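Local coordinates for protein GH26C (Muricauda sp. MAR_2010_75, PDB 6Q78) that probably acts as a family 26 glycoside hydrolase that cleaves internal beta-1,4-mannosidic bonds in mannan-type polysaccharides, at residues N79-G84 with A359-D364; T370-N375 with N391-F396; F225-G230 with L333-Y338. One frame throughout, in Å; residues are numbered along the deposited sequence.

Contact 1 of 3, residues N79-G84 with A359-D364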
loop_
_atom_site.group_PDB
_atom_site.type_symbol
_atom_site.label_atom_id
_atom_site.label_comp_id
_atom_site.label_asym_id
_atom_site.label_seq_id
_atom_site.Cartn_x
_atom_site.Cartn_y
_atom_site.Cartn_z
ATOM N N ASN A 79 -6.191 -16.330 9.082
ATOM C CA ASN A 79 -5.143 -16.836 9.950
ATOM C C ASN A 79 -3.720 -16.556 9.490
ATOM O O ASN A 79 -2.790 -17.091 10.103
ATOM C CB ASN A 79 -5.285 -18.351 10.122
ATOM C CG ASN A 79 -5.222 -19.086 8.816
ATOM O OD1 ASN A 79 -4.832 -18.537 7.789
ATOM N ND2 ASN A 79 -5.613 -20.362 8.845
ATOM N N SER A 80 -3.501 -15.780 8.435
ATOM C CA SER A 80 -2.158 -15.603 7.904
ATOM C C SER A 80 -2.085 -14.204 7.309
ATOM O O SER A 80 -3.097 -13.489 7.246
ATOM C CB SER A 80 -1.883 -16.607 6.771
ATOM O OG SER A 80 -1.891 -17.959 7.234
ATOM N N PHE A 81 -0.886 -13.816 6.851
ATOM C CA PHE A 81 -0.751 -12.551 6.136
ATOM C C PHE A 81 0.477 -12.563 5.218
ATOM O O PHE A 81 1.514 -13.162 5.533
ATOM C CB PHE A 81 -0.699 -11.333 7.091
ATOM C CG PHE A 81 0.349 -11.443 8.153
ATOM C CD1 PHE A 81 1.649 -11.021 7.903
ATOM C CD2 PHE A 81 0.040 -11.947 9.398
ATOM C CE1 PHE A 81 2.637 -11.153 8.872
ATOM C CE2 PHE A 81 1.019 -12.063 10.402
ATOM C CZ PHE A 81 2.320 -11.658 10.138
ATOM N N ILE A 82 0.349 -11.874 4.093
ATOM C CA ILE A 82 1.482 -11.727 3.175
ATOM C C ILE A 82 2.387 -10.621 3.679
ATOM O O ILE A 82 1.903 -9.593 4.165
ATOM C CB ILE A 82 0.954 -11.422 1.767
ATOM C CG1 ILE A 82 0.165 -12.631 1.249
ATOM C CG2 ILE A 82 2.093 -11.096 0.799
ATOM C CD1 ILE A 82 -0.614 -12.347 -0.060
ATOM N N VAL A 83 3.700 -10.829 3.556
ATOM C CA VAL A 83 4.696 -9.805 3.854
ATOM C C VAL A 83 5.339 -9.347 2.558
ATOM O O VAL A 83 5.850 -10.165 1.789
ATOM C CB VAL A 83 5.750 -10.351 4.822
ATOM C CG1 VAL A 83 6.945 -9.409 4.944
ATOM C CG2 VAL A 83 5.084 -10.573 6.203
ATOM N N GLY A 84 5.348 -8.032 2.347
ATOM C CA GLY A 84 6.031 -7.489 1.189
ATOM C C GLY A 84 6.903 -6.287 1.498
ATOM O O GLY A 84 7.120 -5.925 2.663
ATOM N N ALA A 359 2.200 -7.386 17.433
ATOM C CA ALA A 359 1.177 -6.421 17.053
ATOM C C ALA A 359 0.304 -6.943 15.922
ATOM O O ALA A 359 -0.875 -6.581 15.830
ATOM C CB ALA A 359 1.837 -5.095 16.660
ATOM N N LEU A 360 0.880 -7.728 14.992
ATOM C CA LEU A 360 0.135 -8.240 13.843
ATOM C C LEU A 360 -0.775 -9.411 14.177
ATOM O O LEU A 360 -1.628 -9.758 13.352
ATOM C CB LEU A 360 1.107 -8.704 12.750
ATOM C CG LEU A 360 1.981 -7.634 12.100
ATOM C CD1 LEU A 360 3.023 -8.215 11.138
ATOM C CD2 LEU A 360 1.082 -6.685 11.342
ATOM N N THR A 361 -0.631 -10.027 15.350
ATOM C CA THR A 361 -1.361 -11.262 15.603
ATOM C C THR A 361 -2.135 -11.276 16.920
ATOM O O THR A 361 -3.117 -12.007 17.031
ATOM C CB THR A 361 -0.425 -12.488 15.555
ATOM O OG1 THR A 361 0.600 -12.371 16.559
ATOM C CG2 THR A 361 0.214 -12.640 14.195
ATOM N N HIS A 362 -1.690 -10.549 17.943
ATOM C CA HIS A 362 -2.319 -10.685 19.257
ATOM C C HIS A 362 -3.782 -10.290 19.174
ATOM O O HIS A 362 -4.166 -9.419 18.389
ATOM C CB HIS A 362 -1.619 -9.761 20.257
ATOM C CG HIS A 362 -2.163 -9.837 21.651
ATOM N ND1 HIS A 362 -1.883 -10.886 22.498
ATOM C CD2 HIS A 362 -2.946 -8.981 22.352
ATOM C CE1 HIS A 362 -2.487 -10.684 23.656
ATOM N NE2 HIS A 362 -3.140 -9.535 23.593
ATOM N N ASN A 363 -4.607 -10.925 20.010
ATOM C CA ASN A 363 -6.018 -10.565 20.107
ATOM C C ASN A 363 -6.753 -10.788 18.787
ATOM O O ASN A 363 -7.664 -10.034 18.430
ATOM C CB ASN A 363 -6.205 -9.131 20.626
ATOM C CG ASN A 363 -7.589 -8.892 21.222
ATOM O OD1 ASN A 363 -8.252 -9.826 21.699
ATOM N ND2 ASN A 363 -8.029 -7.636 21.205
ATOM N N ASP A 364 -6.354 -11.818 18.043
ATOM C CA ASP A 364 -7.101 -12.246 16.852
ATOM C C ASP A 364 -7.229 -11.151 15.780
ATOM O O ASP A 364 -8.252 -11.046 15.109
ATOM C CB ASP A 364 -8.471 -12.806 17.246
ATOM C CG ASP A 364 -8.341 -14.016 18.148
ATOM O OD1 ASP A 364 -7.818 -15.043 17.658
ATOM O OD2 ASP A 364 -8.733 -13.943 19.337
#
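T361 OG1 is hydrogen-bonded to the carbonyl O of F357, one turn back in helix 351-361, and the other branch of the same side chain meets F81. With OG1 lodged between the backbone N and the carbonyl carbon (chi1 60°), CG2 falls beside the backbone N and comes to the edge of the F81 ring, near its plane, 3.9 Å from F81 CE2. Threonine suits a place like this, since one branch bonds back to a helix carbonyl while the other presents a methyl to the ring.

L360 makes the larger apolar contact. Its CD1 sits 3.7 Å from F81 CZ and equally close to F81 CE1, approaching the far end of the ring obliquely, while its CB lies 4.1 Å from F81 CE2. The two side chains cross at about a right angle, and the leucine branch spans one end of the ring. The nearest CA atoms, those of F81 and L360, are 8.9 Å apart, a gap that a phenylalanine and a leucine fill together. L360 also packs on L317 of helix 306-327 and on T370 of the neighbouring strand, and F81 touches V402 of strand 402-403. The carbonyls of A359 and H362 both accept from N314 ND2, which ties this part of the chain to helix 306-327.

All this is the sealing of an outer helix against the outside of a parallel barrel, as in a TIM barrel, here where the first barrel strand, 81-86, lies beside the eighth, 369-372.

Contact 2 of 3, residues T370-N375 with N391-F396; sequences TMFWYN and NDFMEF
F372, F396 and F393, in that order of buried surface, make up this contact, a small cluster of three phenylalanines joining strand 369-372 to helix 390-397. The CA atoms of F372 and F393 are 12.3 Å apart, so only long side chains that reach from both sides can close the distance, and phenylalanine does so with a rigid, wholly apolar group.

F372 runs out from the strand and passes the two helix residues in the opposite sense, touching them with the far end of its ring. Its CE2 stands at the edge of the F393 ring, near that ring's plane, 4.0 Å from F393 CE1. Its CZ meets F396 CE2 at 4.1 Å, and here the roles change: the F396 carbon lies at the edge of the F372 ring, close to its plane, whereas F372 CZ approaches F396 obliquely. F393 and F396 stand three residues apart and therefore look out from the same side of the helix. Both place CG opposite the backbone N (chi1 -169° and 162°), a torsion that throws the rings toward the strand.

The cluster continues beyond the three rings. F372 also packs on V83 and on L356 of helix 351-361, F393 meets the ring of F352 edge-to-face, and F396 rests on F352 and T353. D392, on the same helix, holds F352 N and T353 OG1 with its two carboxylate oxygens.

No hydrogen bond and no charged pair joins the two segments. The polar ties of D392 run to helix 351-361, so the contact with the strand is carbon against carbon and rests on burial and close fit alone.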
loop_
_atom_site.group_PDB
_atom_site.type_symbol
_atom_site.label_atom_id
_atom_site.label_comp_id
_atom_site.label_asym_id
_atom_site.label_seq_id
_atom_site.Cartn_x
_atom_site.Cartn_y
_atom_site.Cartn_z
ATOM N N THR A 370 0.992 -7.083 5.143
ATOM C CA THR A 370 1.718 -5.932 5.637
ATOM C C THR A 370 2.888 -5.670 4.713
ATOM O O THR A 370 3.343 -6.565 4.004
ATOM C CB THR A 370 2.106 -6.084 7.099
ATOM O OG1 THR A 370 2.641 -4.826 7.560
ATOM C CG2 THR A 370 3.140 -7.164 7.252
ATOM N N MET A 371 3.363 -4.433 4.698
ATOM C CA MET A 371 4.455 -4.054 3.802
ATOM C C MET A 371 5.461 -3.152 4.501
ATOM O O MET A 371 5.089 -2.160 5.134
ATOM C CB MET A 371 3.903 -3.332 2.568
ATOM C CG MET A 371 4.943 -3.152 1.420
ATOM S SD MET A 371 4.380 -1.949 0.207
ATOM C CE MET A 371 4.599 -0.389 1.092
ATOM N N PHE A 372 6.735 -3.496 4.348
ATOM C CA PHE A 372 7.838 -2.660 4.785
ATOM C C PHE A 372 8.132 -1.592 3.736
ATOM O O PHE A 372 7.933 -1.800 2.526
ATOM C CB PHE A 372 9.076 -3.551 4.920
ATOM C CG PHE A 372 8.983 -4.527 6.066
ATOM C CD1 PHE A 372 9.138 -4.085 7.370
ATOM C CD2 PHE A 372 8.734 -5.888 5.847
ATOM C CE1 PHE A 372 9.040 -4.973 8.447
ATOM C CE2 PHE A 372 8.664 -6.769 6.936
ATOM C CZ PHE A 372 8.814 -6.306 8.225
ATOM N N TRP A 373 8.608 -0.431 4.204
ATOM C CA TRP A 373 9.122 0.550 3.262
ATOM C C TRP A 373 10.425 0.040 2.640
ATOM O O TRP A 373 10.926 -1.028 2.990
ATOM C CB TRP A 373 9.248 1.936 3.916
ATOM C CG TRP A 373 9.231 3.043 2.919
ATOM C CD1 TRP A 373 10.215 3.971 2.713
ATOM C CD2 TRP A 373 8.183 3.352 1.972
ATOM N NE1 TRP A 373 9.865 4.822 1.692
ATOM C CE2 TRP A 373 8.623 4.475 1.224
ATOM C CE3 TRP A 373 6.923 2.799 1.699
ATOM C CZ2 TRP A 373 7.854 5.049 0.202
ATOM C CZ3 TRP A 373 6.158 3.370 0.674
ATOM C CH2 TRP A 373 6.636 4.481 -0.061
ATOM N N TYR A 374 10.972 0.791 1.690
ATOM C CA TYR A 374 12.142 0.306 0.966
ATOM C C TYR A 374 13.418 0.370 1.814
ATOM O O TYR A 374 13.545 1.159 2.766
ATOM C CB TYR A 374 12.337 0.982 -0.396
ATOM C CG TYR A 374 12.296 2.491 -0.479
ATOM C CD1 TYR A 374 13.229 3.289 0.176
ATOM C CD2 TYR A 374 11.336 3.117 -1.272
ATOM C CE1 TYR A 374 13.201 4.696 0.036
ATOM C CE2 TYR A 374 11.309 4.496 -1.411
ATOM C CZ TYR A 374 12.227 5.258 -0.768
ATOM O OH TYR A 374 12.184 6.647 -0.911
ATOM N N ASN A 375 14.386 -0.454 1.427
ATOM C CA ASN A 375 15.777 -0.287 1.862
ATOM C C ASN A 375 16.487 0.613 0.870
ATOM O O ASN A 375 16.219 0.542 -0.326
ATOM C CB ASN A 375 16.480 -1.650 1.841
ATOM C CG ASN A 375 16.008 -2.606 2.938
ATOM O OD1 ASN A 375 15.347 -2.225 3.905
ATOM N ND2 ASN A 375 16.374 -3.886 2.777
ATOM N N ASN A 391 18.879 -12.558 12.242
ATOM C CA ASN A 391 18.316 -13.758 12.836
ATOM C C ASN A 391 16.885 -13.566 13.315
ATOM O O ASN A 391 16.050 -14.424 13.181
ATOM C CB ASN A 391 19.221 -14.331 13.944
ATOM C CG ASN A 391 18.737 -15.681 14.441
ATOM O OD1 ASN A 391 18.222 -15.791 15.533
ATOM N ND2 ASN A 391 18.881 -16.705 13.607
ATOM N N ASP A 392 16.635 -12.393 13.883
ATOM C CA ASP A 392 15.312 -12.034 14.365
ATOM C C ASP A 392 14.327 -12.034 13.175
ATOM O O ASP A 392 13.256 -12.547 13.270
ATOM C CB ASP A 392 15.394 -10.661 15.056
ATOM C CG ASP A 392 14.052 -10.104 15.471
ATOM O OD1 ASP A 392 13.182 -10.846 15.865
ATOM O OD2 ASP A 392 13.942 -8.890 15.398
ATOM N N PHE A 393 14.753 -11.489 12.055
ATOM C CA PHE A 393 13.910 -11.483 10.867
ATOM C C PHE A 393 13.636 -12.901 10.382
ATOM O O PHE A 393 12.559 -13.202 9.967
ATOM C CB PHE A 393 14.553 -10.655 9.769
ATOM C CG PHE A 393 13.657 -10.378 8.597
ATOM C CD1 PHE A 393 12.673 -9.446 8.699
ATOM C CD2 PHE A 393 13.822 -11.018 7.415
ATOM C CE1 PHE A 393 11.856 -9.148 7.620
ATOM C CE2 PHE A 393 13.011 -10.753 6.340
ATOM C CZ PHE A 393 12.020 -9.801 6.436
ATOM N N MET A 394 14.641 -13.769 10.433
ATOM C CA MET A 394 14.446 -15.149 10.018
ATOM C C MET A 394 13.441 -15.854 10.889
ATOM O O MET A 394 12.635 -16.607 10.420
ATOM C CB MET A 394 15.771 -15.906 10.051
ATOM C CG MET A 394 16.744 -15.462 8.994
ATOM S SD MET A 394 16.209 -15.791 7.301
ATOM C CE MET A 394 15.333 -17.328 7.411
ATOM N N GLU A 395 13.509 -15.600 12.182
ATOM C CA GLU A 395 12.563 -16.188 13.086
ATOM C C GLU A 395 11.152 -15.699 12.776
ATOM O O GLU A 395 10.231 -16.473 12.763
ATOM C CB GLU A 395 12.942 -15.926 14.551
ATOM C CG GLU A 395 12.006 -16.626 15.509
ATOM C CD GLU A 395 12.399 -16.492 16.959
ATOM O OE1 GLU A 395 13.373 -15.793 17.264
ATOM O OE2 GLU A 395 11.690 -17.080 17.761
ATOM N N PHE A 396 11.024 -14.409 12.502
ATOM C CA PHE A 396 9.735 -13.828 12.152
ATOM C C PHE A 396 9.164 -14.460 10.885
ATOM O O PHE A 396 8.011 -14.896 10.878
ATOM C CB PHE A 396 9.899 -12.304 12.036
ATOM C CG PHE A 396 8.796 -11.588 11.289
ATOM C CD1 PHE A 396 7.498 -11.561 11.777
ATOM C CD2 PHE A 396 9.085 -10.892 10.129
ATOM C CE1 PHE A 396 6.493 -10.875 11.097
ATOM C CE2 PHE A 396 8.091 -10.194 9.436
ATOM C CZ PHE A 396 6.789 -10.176 9.936
#

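Contact 3 of 3, residues F225-G230 with L333-Y338; sequences FHEFDG and LTETGY. With TRS (2-amino-2-hydroxymethyl-propane-1,3-diol), chain C.
The active-site end of the barrel is where E227, in the loop after strand 220-223, faces E335 on strand 330-336, with H226 beside them. A TRS molecule, most likely buffer carried over from crystallisation, sits against the ends of all three side chains. Its amino N donates to both acids, at 2.7 Å to E335 OE1 and at 3.0 Å to E227 OE2. The carboxylate planes are turned 54° against each other.

TRS O1 is gripped by two groups set about a right angle apart: it donates to E335 OE2 at 2.6 Å and accepts from H226 NE2 at 2.8 Å, lying in the imidazole plane. The chi1 of H226, 65°, with CG between the backbone N and the carbonyl carbon, carries the ring toward the ligand, and NE2 donates from the edge in a somewhat bent bond, 147° at the hydrogen.

Second-shell groups position the acids: W232 NE1 bonds E227 OE1, Y299 OH bonds E335 OE1, and R223 forms a salt bridge with E335 OE2. With an alanine in place of E335, R223 would probably be left without its charge mate and Y299 without its acceptor.

Two glutamates, one just after the fourth barrel strand and preceded by histidine, the other at the end of the seventh, are consistent with the acid/base and nucleophile, respectively, of family 26 retaining mannanases.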
loop_
_atom_site.group_PDB
_atom_site.type_symbol
_atom_site.label_atom_id
_atom_site.label_comp_id
_atom_site.label_asym_id
_atom_site.label_seq_id
_atom_site.Cartn_x
_atom_site.Cartn_y
_atom_site.Cartn_z
ATOM N N PHE A 225 -3.661 9.165 -1.482
ATOM C CA PHE A 225 -3.939 10.179 -0.441
ATOM C C PHE A 225 -3.812 9.578 0.953
ATOM O O PHE A 225 -4.628 9.799 1.852
ATOM C CB PHE A 225 -5.292 10.891 -0.693
ATOM C CG PHE A 225 -5.399 11.428 -2.100
ATOM C CD1 PHE A 225 -4.541 12.449 -2.495
ATOM C CD2 PHE A 225 -6.296 10.897 -3.023
ATOM C CE1 PHE A 225 -4.572 12.932 -3.795
ATOM C CE2 PHE A 225 -6.349 11.375 -4.322
ATOM C CZ PHE A 225 -5.487 12.411 -4.697
ATOM N N HIS A 226 -2.722 8.834 1.131
ATOM C CA HIS A 226 -2.496 8.124 2.388
ATOM C C HIS A 226 -1.942 9.043 3.486
ATOM O O HIS A 226 -1.412 10.140 3.243
ATOM C CB HIS A 226 -1.524 6.949 2.151
ATOM C CG HIS A 226 -0.143 7.372 1.734
ATOM N ND1 HIS A 226 0.088 8.163 0.620
ATOM C CD2 HIS A 226 1.080 7.100 2.265
ATOM C CE1 HIS A 226 1.383 8.368 0.495
ATOM N NE2 HIS A 226 2.014 7.726 1.468
ATOM N N GLU A 227 -2.053 8.570 4.720
ATOM C CA GLU A 227 -1.498 9.311 5.859
ATOM C C GLU A 227 -2.073 10.709 5.954
ATOM O O GLU A 227 -1.400 11.643 6.428
ATOM C CB GLU A 227 0.049 9.338 5.836
ATOM C CG GLU A 227 0.628 7.898 5.895
ATOM C CD GLU A 227 2.124 7.820 5.736
ATOM O OE1 GLU A 227 2.809 8.839 5.692
ATOM O OE2 GLU A 227 2.631 6.668 5.622
ATOM N N PHE A 228 -3.351 10.840 5.593
ATOM C CA PHE A 228 -4.044 12.120 5.534
ATOM C C PHE A 228 -4.381 12.676 6.915
ATOM O O PHE A 228 -4.870 13.823 6.998
ATOM C CB PHE A 228 -5.363 11.877 4.781
ATOM C CG PHE A 228 -6.232 10.811 5.433
ATOM C CD1 PHE A 228 -7.030 11.133 6.524
ATOM C CD2 PHE A 228 -6.210 9.503 4.994
ATOM C CE1 PHE A 228 -7.790 10.150 7.140
ATOM C CE2 PHE A 228 -6.988 8.512 5.603
ATOM C CZ PHE A 228 -7.769 8.852 6.687
ATOM N N ASP A 229 -4.146 11.907 7.981
ATOM C CA ASP A 229 -4.312 12.405 9.349
ATOM C C ASP A 229 -3.089 13.153 9.847
ATOM O O ASP A 229 -3.187 13.860 10.864
ATOM C CB ASP A 229 -4.733 11.266 10.302
ATOM C CG ASP A 229 -3.817 10.030 10.215
ATOM O OD1 ASP A 229 -3.101 9.883 9.205
ATOM O OD2 ASP A 229 -3.841 9.211 11.169
ATOM N N GLY A 230 -1.954 13.022 9.170
ATOM C CA GLY A 230 -0.804 13.857 9.431
ATOM C C GLY A 230 -0.840 15.133 8.593
ATOM O O GLY A 230 -1.723 15.342 7.763
ATOM N N LEU A 333 -1.900 -3.661 7.555
ATOM C CA LEU A 333 -0.918 -2.662 7.985
ATOM C C LEU A 333 -0.136 -2.323 6.720
ATOM O O LEU A 333 0.828 -2.999 6.335
ATOM C CB LEU A 333 -0.030 -3.227 9.099
ATOM C CG LEU A 333 1.071 -2.285 9.629
ATOM C CD1 LEU A 333 0.440 -1.018 10.264
ATOM C CD2 LEU A 333 1.910 -3.062 10.696
ATOM N N THR A 334 -0.551 -1.249 6.040
ATOM C CA THR A 334 -0.071 -0.974 4.684
ATOM C C THR A 334 1.371 -0.431 4.616
ATOM O O THR A 334 1.990 -0.531 3.556
ATOM C CB THR A 334 -1.056 -0.068 3.907
ATOM O OG1 THR A 334 -1.515 0.997 4.751
ATOM C CG2 THR A 334 -2.267 -0.840 3.487
ATOM N N GLU A 335 1.922 0.108 5.696
ATOM C CA GLU A 335 3.329 0.490 5.765
ATOM C C GLU A 335 3.748 0.293 7.199
ATOM O O GLU A 335 3.025 0.706 8.112
ATOM C CB GLU A 335 3.597 1.975 5.513
ATOM C CG GLU A 335 3.450 2.372 4.067
ATOM C CD GLU A 335 3.971 3.758 3.811
ATOM O OE1 GLU A 335 4.954 4.178 4.474
ATOM O OE2 GLU A 335 3.410 4.440 2.891
ATOM N N THR A 336 4.948 -0.271 7.392
ATOM C CA THR A 336 5.538 -0.347 8.716
ATOM C C THR A 336 7.041 -0.552 8.568
ATOM O O THR A 336 7.586 -0.625 7.455
ATOM C CB THR A 336 4.895 -1.470 9.548
ATOM O OG1 THR A 336 5.226 -1.298 10.941
ATOM C CG2 THR A 336 5.354 -2.845 9.042
ATOM N N GLY A 337 7.712 -0.598 9.714
ATOM C CA GLY A 337 9.149 -0.794 9.728
ATOM C C GLY A 337 9.790 -0.006 10.847
ATOM O O GLY A 337 9.198 0.909 11.435
ATOM N N TYR A 338 11.004 -0.400 11.176
ATOM C CA TYR A 338 11.887 0.361 12.056
ATOM C C TYR A 338 13.173 0.565 11.269
ATOM O O TYR A 338 13.875 -0.407 10.966
ATOM C CB TYR A 338 12.178 -0.376 13.365
ATOM C CG TYR A 338 13.145 0.421 14.211
ATOM C CD1 TYR A 338 12.749 1.600 14.804
ATOM C CD2 TYR A 338 14.462 0.001 14.409
ATOM C CE1 TYR A 338 13.624 2.354 15.561
ATOM C CE2 TYR A 338 15.342 0.754 15.186
ATOM C CZ TYR A 338 14.902 1.933 15.738
ATOM O OH TYR A 338 15.760 2.704 16.509
HETATM C C TRS C . 6.273 7.424 3.729
HETATM C C1 TRS C . 5.960 6.646 2.468
HETATM C C2 TRS C . 5.830 8.868 3.508
HETATM C C3 TRS C . 7.782 7.294 4.016
HETATM N N TRS C . 5.535 6.835 4.855
HETATM O O1 TRS C . 4.555 6.686 2.223
HETATM O O2 TRS C . 6.545 9.438 2.408
HETATM O O3 TRS C . 8.155 7.916 5.232
#

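The contacts sit around three adjacent strands of one parallel barrel, 330-336, 369-372 and 81-86, and the ring closes where the first barrel strand, 81-86, meets the eighth, 369-372. Contact 1 and contact 2 have centres about 13 Å apart, and contact 3 lies about 17 Å from each. Along the chain contact 3 is nested inside the loop closed by contact 1, and contact 2 follows. Helix 351-361 of contact 1 makes the crossover from strand 330-336 to strand 369-372, and a probable hydrogen bond between I82 O and T370 N, 2.8 Å, links contacts 1 and 2. Contacts 1 and 2 thus pack helices onto the barrel's outside, whereas contact 3 makes up part of the probable catalytic site.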